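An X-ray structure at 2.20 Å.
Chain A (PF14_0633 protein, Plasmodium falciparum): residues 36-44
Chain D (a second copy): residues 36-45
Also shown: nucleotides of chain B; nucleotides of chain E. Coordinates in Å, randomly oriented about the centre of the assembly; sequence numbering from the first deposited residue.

Chain A, residues 36-44: HPKHFNMDK
Chain D 36-45: HPKHFNMDKE

Two copies of one short motif, a beta turn running into a helix, pack against each other in antiparallel register: the CA atoms of Pro A37 and Lys D44 lie 4.4 Å apart, those of Lys A44 and Pro D37 4.8 Å. Each chain enters extended through its histidine and proline (phi/psi near -75/147, then -50/138), turns, and starts a helix at Phe A40 or Phe D40 with His A39 or His D39 as N-cap. The turns differ: type II in chain A, with Lys A38 at -55/135 and His A39 at 56/32, but type I in chain D, with Lys D38 at -47/-52 and His D39 at -118/44. Asp A43 N to His A39 O and Asp D43 N to His D39 O, both 3.0 Å, close the first helical turns.

Asp D43, Asp A43 and the two prolines cover the most of the 445 Å² buried between the stretches. No direct hydrogen bond crosses; packing, CA-H...O contacts and two bridging waters join the stretches. Pro A37 CA approaches Asp D43 O at 3.4 Å and Pro D37 CA approaches Asp A43 O at 3.6 Å, both as CA-H...O contacts. Proline suits this place: its compact ring, C-gamma exo in both copies, lies against a helix backbone, with Pro A37 CB 3.9 Å from Lys D44 N and Pro D37 CB 4.1 Å from Lys A44 N.

Beside each proline sits a phenylalanine, chi1 t and chi2 72° or 80°, its ring end nearer the partner than its CA-to-CB bond suggests. Phe A40 CE1 meets Phe D40 CE1 at 4.1 Å and Pro D37 CG at 4.1 Å; Pro A37 CG lies 4.3 Å from Phe D40 CE1. These rings form the apolar part of the contact.

Both aspartates point toward the partner with chi1 m and chi2 -13°, which brings Asp A43 OD2 within 3.5 Å of Asp D43 OD2, a close approach of like charges. The short side chain suits the place: CB packs on the partner proline (Asp D43 CB to Pro A37 CB 4.2 Å, Asp A43 CB to Pro D37 CB 4.0 Å), and the carboxylate of Asp A43 accepts from water. Two waters bridge Asp A43 OD2 to His D39: water 1 donates to Asp A43 OD2 at 2.9 Å and weakly accepts from His D39 N at 3.3 Å, while water 2 donates to the same OD2 at 2.9 Å and hydrogen-bonds His D39 ND1 at 2.7 Å. Asp D43 OD2 also lies 3.0 Å from Lys A38 O, two acceptors without a bond.

Lys A44 and Lys D44, all t, direct CA-to-CB away overall, though Lys D44 CB still lies 4.2 Å from Pro A37 CG. His A36 and His D36, chi1 m, also face away; His A36 NE2 donates to OP2 of DG2 of chain B at a very short 2.5 Å, and His D36 NE2 to OP2 of DG2 of chain E at 2.7 Å.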

# COMPACT_ATOMS: atom_id res chain seq x y z
N HIS A 36 0.50 4.03 10.15
CA HIS A 36 -0.03 3.61 8.85
C HIS A 36 -0.57 4.82 8.10
O HIS A 36 -1.13 5.74 8.72
CB HIS A 36 -1.17 2.60 9.02
CG HIS A 36 -0.71 1.25 9.47
ND1 HIS A 36 -0.19 0.31 8.61
CD2 HIS A 36 -0.68 0.69 10.71
CE1 HIS A 36 0.13 -0.78 9.28
NE2 HIS A 36 -0.16 -0.58 10.56
N PRO A 37 -0.45 4.81 6.75
CA PRO A 37 -1.15 5.84 5.99
C PRO A 37 -2.59 5.93 6.46
O PRO A 37 -3.25 4.91 6.73
CB PRO A 37 -1.07 5.33 4.56
CG PRO A 37 0.19 4.52 4.51
CD PRO A 37 0.33 3.91 5.88
N LYS A 38 -3.07 7.16 6.59
CA LYS A 38 -4.43 7.43 6.99
C LYS A 38 -5.40 6.70 6.06
O LYS A 38 -5.20 6.70 4.84
CB LYS A 38 -4.70 8.94 6.97
CG LYS A 38 -3.55 9.79 7.55
CD LYS A 38 -3.28 9.48 9.03
CE LYS A 38 -2.13 10.32 9.58
NZ LYS A 38 -1.71 9.86 10.94
N HIS A 39 -6.41 6.06 6.65
CA HIS A 39 -7.45 5.32 5.93
C HIS A 39 -6.89 4.23 5.00
O HIS A 39 -7.48 3.94 3.96
CB HIS A 39 -8.35 6.27 5.11
CG HIS A 39 -8.80 7.49 5.85
ND1 HIS A 39 -9.79 7.47 6.81
CD2 HIS A 39 -8.39 8.78 5.77
CE1 HIS A 39 -9.98 8.68 7.28
NE2 HIS A 39 -9.13 9.50 6.67
N PHE A 40 -5.76 3.62 5.38
CA PHE A 40 -5.15 2.61 4.52
C PHE A 40 -6.08 1.43 4.25
O PHE A 40 -6.23 1.02 3.11
CB PHE A 40 -3.79 2.12 5.04
CG PHE A 40 -3.13 1.12 4.11
CD1 PHE A 40 -2.59 1.53 2.89
CD2 PHE A 40 -3.08 -0.24 4.44
CE1 PHE A 40 -2.00 0.62 2.02
CE2 PHE A 40 -2.48 -1.16 3.58
CZ PHE A 40 -1.95 -0.73 2.36
N ASN A 41 -6.71 0.90 5.31
CA ASN A 41 -7.63 -0.22 5.18
C ASN A 41 -8.79 0.09 4.22
O ASN A 41 -9.00 -0.66 3.27
CB ASN A 41 -8.16 -0.64 6.55
CG ASN A 41 -7.05 -1.02 7.52
OD1 ASN A 41 -6.02 -1.58 7.12
ND2 ASN A 41 -7.25 -0.70 8.79
N MET A 42 -9.50 1.19 4.47
CA MET A 42 -10.59 1.66 3.59
C MET A 42 -10.14 1.71 2.13
O MET A 42 -10.75 1.09 1.25
CB MET A 42 -11.05 3.07 3.97
CG MET A 42 -11.83 3.20 5.27
SD MET A 42 -13.02 4.58 5.20
CE MET A 42 -12.00 5.97 4.69
N ASP A 43 -9.06 2.44 1.88
CA ASP A 43 -8.59 2.71 0.52
C ASP A 43 -8.00 1.48 -0.18
O ASP A 43 -8.10 1.36 -1.41
CB ASP A 43 -7.63 3.90 0.48
CG ASP A 43 -8.35 5.24 0.74
OD1 ASP A 43 -9.61 5.29 0.70
OD2 ASP A 43 -7.64 6.25 0.97
N LYS A 44 -7.39 0.58 0.59
CA LYS A 44 -6.89 -0.69 0.05
C LYS A 44 -8.06 -1.57 -0.39
O LYS A 44 -8.04 -2.15 -1.48
CB LYS A 44 -6.00 -1.42 1.07
CG LYS A 44 -5.33 -2.70 0.52
CD LYS A 44 -4.45 -3.36 1.58
CE LYS A 44 -3.88 -4.70 1.10
NZ LYS A 44 -3.37 -5.52 2.23
N HIS D 36 -3.55 1.04 -7.35
CA HIS D 36 -3.07 1.58 -6.06
C HIS D 36 -4.26 2.02 -5.21
O HIS D 36 -5.28 2.45 -5.77
CB HIS D 36 -2.16 2.80 -6.27
CG HIS D 36 -0.80 2.46 -6.80
ND1 HIS D 36 0.27 2.17 -5.98
CD2 HIS D 36 -0.34 2.35 -8.07
CE1 HIS D 36 1.33 1.90 -6.73
NE2 HIS D 36 0.98 1.99 -8.00
N PRO D 37 -4.13 1.93 -3.87
CA PRO D 37 -5.14 2.59 -3.03
C PRO D 37 -5.25 4.06 -3.47
O PRO D 37 -4.23 4.69 -3.75
CB PRO D 37 -4.55 2.47 -1.61
CG PRO D 37 -3.64 1.28 -1.68
CD PRO D 37 -3.06 1.30 -3.06
N LYS D 38 -6.48 4.57 -3.55
CA LYS D 38 -6.79 5.85 -4.21
C LYS D 38 -5.89 7.04 -3.89
O LYS D 38 -5.39 7.70 -4.80
CB LYS D 38 -8.27 6.23 -4.02
CG LYS D 38 -9.21 5.59 -5.05
CD LYS D 38 -10.68 5.85 -4.71
CE LYS D 38 -11.61 5.14 -5.71
NZ LYS D 38 -13.05 5.50 -5.51
N HIS D 39 -5.69 7.34 -2.61
CA HIS D 39 -4.88 8.50 -2.26
C HIS D 39 -3.64 8.09 -1.48
O HIS D 39 -3.27 8.74 -0.50
CB HIS D 39 -5.70 9.56 -1.53
CG HIS D 39 -6.60 10.36 -2.43
ND1 HIS D 39 -7.91 10.01 -2.68
CD2 HIS D 39 -6.37 11.49 -3.14
CE1 HIS D 39 -8.45 10.88 -3.51
NE2 HIS D 39 -7.54 11.79 -3.81
N PHE D 40 -3.00 7.02 -1.95
CA PHE D 40 -1.89 6.40 -1.22
C PHE D 40 -0.73 7.36 -0.97
O PHE D 40 -0.26 7.46 0.16
CB PHE D 40 -1.37 5.14 -1.93
CG PHE D 40 -0.17 4.53 -1.26
CD1 PHE D 40 -0.33 3.72 -0.13
CD2 PHE D 40 1.12 4.78 -1.72
CE1 PHE D 40 0.77 3.16 0.51
CE2 PHE D 40 2.23 4.23 -1.09
CZ PHE D 40 2.06 3.42 0.03
N ASN D 41 -0.28 8.04 -2.02
CA ASN D 41 0.86 8.95 -1.91
C ASN D 41 0.64 10.08 -0.91
O ASN D 41 1.52 10.37 -0.10
CB ASN D 41 1.26 9.49 -3.28
CG ASN D 41 2.03 8.47 -4.11
OD1 ASN D 41 2.41 7.40 -3.62
ND2 ASN D 41 2.25 8.79 -5.38
N MET D 42 -0.54 10.70 -0.98
CA MET D 42 -0.90 11.77 -0.06
C MET D 42 -1.03 11.28 1.38
O MET D 42 -0.55 11.94 2.30
CB MET D 42 -2.20 12.46 -0.50
CG MET D 42 -2.15 13.08 -1.90
SD MET D 42 -3.54 14.20 -2.23
CE MET D 42 -2.99 15.67 -1.36
N ASP D 43 -1.64 10.11 1.57
CA ASP D 43 -1.92 9.59 2.91
C ASP D 43 -0.69 8.99 3.57
O ASP D 43 -0.61 8.94 4.80
CB ASP D 43 -3.07 8.59 2.89
CG ASP D 43 -4.43 9.26 2.71
OD1 ASP D 43 -4.53 10.51 2.85
OD2 ASP D 43 -5.41 8.53 2.44
N LYS D 44 0.24 8.52 2.75
CA LYS D 44 1.53 8.03 3.23
C LYS D 44 2.34 9.23 3.73
O LYS D 44 3.02 9.15 4.76
CB LYS D 44 2.26 7.28 2.12
CG LYS D 44 3.66 6.83 2.48
CD LYS D 44 4.31 6.11 1.30
CE LYS D 44 5.73 5.71 1.64
NZ LYS D 44 6.39 4.96 0.53
N GLU D 45 2.26 10.34 3.00
CA GLU D 45 2.95 11.57 3.36
C GLU D 45 2.40 12.17 4.66
O GLU D 45 3.16 12.61 5.52
CB GLU D 45 2.90 12.59 2.20
CG GLU D 45 3.53 13.97 2.50
CD GLU D 45 4.99 13.91 2.95
OE1 GLU D 45 5.65 12.85 2.80
OE2 GLU D 45 5.50 14.92 3.47
P DG B 2 -1.23 -2.09 13.31
OP1 DG B 2 -2.16 -0.94 13.17
OP2 DG B 2 -0.14 -2.30 12.34
O5' DG B 2 -0.54 -2.03 14.74
C5' DG B 2 -1.28 -1.82 15.93
C4' DG B 2 -0.31 -1.89 17.09
O4' DG B 2 0.34 -3.19 17.09
C3' DG B 2 0.81 -0.85 17.03
O3' DG B 2 1.02 -0.35 18.35
C2' DG B 2 2.03 -1.61 16.50
C1' DG B 2 1.74 -3.06 16.88
N9 DG B 2 2.15 -4.01 15.85
C8 DG B 2 2.09 -3.85 14.49
N7 DG B 2 2.54 -4.87 13.82
C5 DG B 2 2.92 -5.77 14.80
C6 DG B 2 3.49 -7.06 14.66
O6 DG B 2 3.75 -7.65 13.60
N1 DG B 2 3.73 -7.67 15.89
C2 DG B 2 3.47 -7.08 17.11
N2 DG B 2 3.78 -7.80 18.20
N3 DG B 2 2.95 -5.86 17.27
C4 DG B 2 2.70 -5.26 16.06
P DG E 2 2.19 3.28 -11.14
OP1 DG E 2 0.94 4.06 -10.95
OP2 DG E 2 2.52 2.16 -10.22
O5' DG E 2 2.21 2.67 -12.61
C5' DG E 2 1.85 3.41 -13.78
C4' DG E 2 1.80 2.43 -14.93
O4' DG E 2 3.09 1.78 -15.11
C3' DG E 2 0.78 1.30 -14.74
O3' DG E 2 0.12 1.07 -15.99
C2' DG E 2 1.63 0.12 -14.24
C1' DG E 2 3.04 0.40 -14.78
N9 DG E 2 4.11 0.10 -13.82
C8 DG E 2 4.11 0.32 -12.46
N7 DG E 2 5.20 -0.03 -11.84
C5 DG E 2 6.01 -0.54 -12.85
C6 DG E 2 7.32 -1.07 -12.79
O6 DG E 2 8.04 -1.21 -11.80
N1 DG E 2 7.78 -1.47 -14.05
C2 DG E 2 7.06 -1.36 -15.23
N2 DG E 2 7.65 -1.79 -16.35
N3 DG E 2 5.83 -0.85 -15.29
C4 DG E 2 5.35 -0.46 -14.07
O HOH W 1 -4.85 5.94 0.25
O HOH W 2 -8.72 8.18 -0.84